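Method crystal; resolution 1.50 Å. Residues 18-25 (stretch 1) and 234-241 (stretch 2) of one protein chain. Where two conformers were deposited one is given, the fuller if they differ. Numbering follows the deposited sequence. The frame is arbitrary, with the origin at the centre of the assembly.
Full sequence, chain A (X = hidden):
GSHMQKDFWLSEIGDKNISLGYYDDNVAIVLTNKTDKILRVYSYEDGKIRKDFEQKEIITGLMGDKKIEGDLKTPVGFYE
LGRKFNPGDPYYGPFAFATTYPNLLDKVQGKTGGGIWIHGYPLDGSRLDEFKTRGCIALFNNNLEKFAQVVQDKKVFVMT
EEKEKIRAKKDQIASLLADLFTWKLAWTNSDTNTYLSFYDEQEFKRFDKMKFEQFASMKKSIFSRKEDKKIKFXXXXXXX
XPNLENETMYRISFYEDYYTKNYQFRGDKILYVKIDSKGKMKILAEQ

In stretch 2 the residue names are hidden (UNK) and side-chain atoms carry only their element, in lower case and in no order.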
# COMPACT_ATOMS: atom_id res chain seq x y z
N ILE A 18 -5.97 14.45 3.54
CA ILE A 18 -5.81 13.16 2.88
C ILE A 18 -4.37 12.95 2.40
O ILE A 18 -4.11 12.06 1.60
CB ILE A 18 -6.83 12.96 1.75
CG1 ILE A 18 -6.90 14.16 0.80
CG2 ILE A 18 -8.21 12.72 2.36
CD1 ILE A 18 -5.64 14.44 0.00
N SER A 19 -3.43 13.76 2.91
CA SER A 19 -2.07 13.75 2.38
C SER A 19 -1.38 12.40 2.56
O SER A 19 -0.48 12.06 1.79
CB SER A 19 -1.26 14.87 3.03
OG SER A 19 -1.13 14.67 4.43
N LEU A 20 -1.74 11.64 3.60
CA LEU A 20 -1.21 10.30 3.79
C LEU A 20 -2.20 9.22 3.39
O LEU A 20 -1.99 8.04 3.72
CB LEU A 20 -0.76 10.10 5.24
CG LEU A 20 0.33 11.06 5.71
CD1 LEU A 20 0.68 10.79 7.17
CD2 LEU A 20 1.58 10.98 4.83
N GLY A 21 -3.25 9.59 2.67
CA GLY A 21 -4.28 8.67 2.24
C GLY A 21 -5.65 9.09 2.75
O GLY A 21 -5.80 9.93 3.64
N TYR A 22 -6.66 8.45 2.16
CA TYR A 22 -8.06 8.63 2.51
C TYR A 22 -8.57 7.27 2.95
O TYR A 22 -8.56 6.32 2.16
CB TYR A 22 -8.81 9.14 1.27
CG TYR A 22 -10.28 9.47 1.41
CD1 TYR A 22 -10.77 10.22 2.47
CD2 TYR A 22 -11.18 9.07 0.43
CE1 TYR A 22 -12.11 10.53 2.56
CE2 TYR A 22 -12.52 9.38 0.51
CZ TYR A 22 -12.99 10.11 1.58
OH TYR A 22 -14.33 10.41 1.65
N TYR A 23 -8.99 7.16 4.21
CA TYR A 23 -9.28 5.88 4.84
C TYR A 23 -10.72 5.84 5.34
O TYR A 23 -11.23 6.81 5.91
CB TYR A 23 -8.31 5.62 5.99
CG TYR A 23 -6.88 5.63 5.51
CD1 TYR A 23 -6.32 4.49 4.97
CD2 TYR A 23 -6.12 6.80 5.54
CE1 TYR A 23 -5.04 4.49 4.49
CE2 TYR A 23 -4.81 6.80 5.06
CZ TYR A 23 -4.29 5.64 4.53
OH TYR A 23 -3.01 5.59 4.03
N ASP A 24 -11.35 4.68 5.18
CA ASP A 24 -12.74 4.55 5.59
C ASP A 24 -12.90 4.59 7.11
O ASP A 24 -13.92 5.06 7.61
CB ASP A 24 -13.32 3.25 5.03
CG ASP A 24 -14.81 3.14 5.29
OD1 ASP A 24 -15.58 3.89 4.66
OD2 ASP A 24 -15.19 2.31 6.12
N ASP A 25 -11.89 4.13 7.85
CA ASP A 25 -11.91 4.16 9.31
C ASP A 25 -10.53 4.57 9.81
O ASP A 25 -9.63 4.87 9.02
CB ASP A 25 -12.37 2.80 9.87
CG ASP A 25 -12.66 2.84 11.36
OD1 ASP A 25 -13.26 3.83 11.83
OD2 ASP A 25 -12.30 1.87 12.06
N UNK A 234 -16.64 -1.96 0.00
CA UNK A 234 -16.68 -1.30 1.30
C UNK A 234 -15.27 -1.23 1.87
O UNK A 234 -14.34 -1.84 1.34
c UNK A 234 -17.64 -2.00 2.26
o UNK A 234 -17.20 -3.31 2.57
N UNK A 235 -15.13 -0.46 2.94
CA UNK A 235 -13.85 -0.30 3.65
C UNK A 235 -12.74 0.13 2.70
O UNK A 235 -11.65 -0.43 2.68
c UNK A 235 -12.35 -1.38 5.41
o UNK A 235 -12.19 -0.24 5.90
c UNK A 235 -13.48 -1.59 4.40
o UNK A 235 -11.63 -2.35 5.70
N UNK A 236 -13.01 1.16 1.90
CA UNK A 236 -12.06 1.59 0.88
C UNK A 236 -10.97 2.45 1.52
O UNK A 236 -11.26 3.45 2.20
c UNK A 236 -14.75 2.23 -1.82
c UNK A 236 -13.79 1.46 -0.93
c UNK A 236 -11.74 2.84 -1.28
c UNK A 236 -12.76 2.36 -0.24
N UNK A 237 -9.72 2.05 1.31
CA UNK A 237 -8.55 2.80 1.72
C UNK A 237 -7.72 3.09 0.49
O UNK A 237 -7.36 2.17 -0.25
n UNK A 237 -8.07 0.54 4.57
c UNK A 237 -7.68 1.99 2.68
o UNK A 237 -9.13 2.52 4.50
c UNK A 237 -8.36 1.70 3.99
N UNK A 238 -7.42 4.37 0.26
CA UNK A 238 -6.59 4.80 -0.85
C UNK A 238 -5.37 5.49 -0.27
O UNK A 238 -5.50 6.38 0.57
c UNK A 238 -9.31 5.64 -3.47
c UNK A 238 -8.48 4.89 -2.47
c UNK A 238 -6.44 6.30 -2.87
c UNK A 238 -7.37 5.70 -1.82
N UNK A 239 -4.19 5.06 -0.71
CA UNK A 239 -2.96 5.55 -0.13
C UNK A 239 -1.93 5.92 -1.19
O UNK A 239 -1.79 5.21 -2.19
c UNK A 239 -2.35 4.45 0.75
o UNK A 239 -3.29 3.98 1.70
N UNK A 240 -1.17 6.98 -0.97
CA UNK A 240 -0.08 7.30 -1.90
C UNK A 240 1.02 6.26 -1.80
O UNK A 240 1.27 5.71 -0.73
c UNK A 240 0.40 8.67 -1.41
c UNK A 240 -1.18 7.90 0.18
c UNK A 240 0.11 8.66 0.04
N UNK A 241 1.66 5.99 -2.93
CA UNK A 241 2.60 4.88 -3.06
C UNK A 241 3.96 5.40 -3.49
O UNK A 241 4.18 5.66 -4.69
c UNK A 241 2.30 1.47 -3.16
c UNK A 241 4.71 1.12 -4.44
c UNK A 241 2.81 2.51 -3.94
c UNK A 241 4.18 0.11 -3.67
c UNK A 241 2.97 0.29 -3.04
c UNK A 241 4.04 2.31 -4.55
c UNK A 241 2.08 3.84 -4.06
o UNK A 241 4.87 -1.07 -3.56
O HOH W 1 -15.51 2.72 2.01
O HOH W 2 -17.16 0.87 4.48
O HOH W 3 -14.18 0.43 7.55
O HOH W 4 -13.65 5.02 2.29
O HOH W 5 -10.15 2.09 6.82

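Position 234 carries one carbon and then one oxygen, the pattern of serine. It touches nothing on stretch 1, and its oxygen is hydrogen-bonded elsewhere in the structure; the residue is S234.

At position 235 there are two carbons, the second bearing two oxygens. Atom count alone would also fit asparagine, but both terminal atoms are oxygen, so this is aspartate, D235. Its CA-to-CB bond points away from stretch 1, yet the carboxylate comes back close enough to place OD1 3.9 Å from D24 OD2. The two carboxylates, like charges, share water 3, which donates to both D24 OD2 (2.6 Å from its O) and D235 OD1 (2.7 Å from its O). The positive phi and psi, 54° and 49°, go with the corner the chain turns here.

Position 236 has four carbons, forked at the first, with one arm two carbons long: isoleucine, I236. Its side chain makes no contact with stretch 1, so the backbone makes the local connections. Water 1 accepts from I236 N and donates weakly to D24 OD1, while water 4 donates to both I236 O and D24 OD1. A beta-branched residue suits the extended backbone.

Position 237 shows two carbons, the second carrying one oxygen and one nitrogen, which identifies asparagine, N237. The amide oxygen, OD1, accepts a hydrogen bond from D24 N at 3.2 Å and another from water 5. It also lies at the edge of the Y23 ring, 3.5 Å from Y23 CD1. A short side chain ending in an acceptor is well suited to reach a backbone NH beside the strand.

Position 238 again has four carbons forked at the first, one arm longer: isoleucine, I238. Here the backbone pairs with Y22 in both directions, Y22 N to I238 O at 2.9 Å and I238 N to Y22 O at 3.0 Å. The side chain lies on the same face of the sheet as that of Y22, and its hydrocarbon suits a buried site.

Position 239 has one carbon and one oxygen, hence serine, S239. Its OG is 2.8 Å from Y23 OH, a hydroxyl that itself donates to L20 O at 2.7 Å. The backbones run close here, G21 CA 4.1 Å from S239 CA, and a one-carbon hydroxyl side chain is the right length to bring OG to Y23 OH.

Position 240 has three carbons closing a ring onto the backbone nitrogen, which defines proline, P240. Its CD packs 3.6 Å from L20 C and 3.7 Å from G21 N, an apolar surface laid against the turn from I18 to G21.

Position 241 bears one carbon and a six-carbon ring with an oxygen: tyrosine, Y241. It lies beyond reach of stretch 1, its hydroxyl bonded elsewhere in the structure.

The contact is thus a short antiparallel pairing centred on Y22 and I238. P240 packs at the turn end, where G21 has no side chain to clash with I238 O; at the other end, waters link D24 to stretch 2.

Stretch 2 234-241: SDINISPY
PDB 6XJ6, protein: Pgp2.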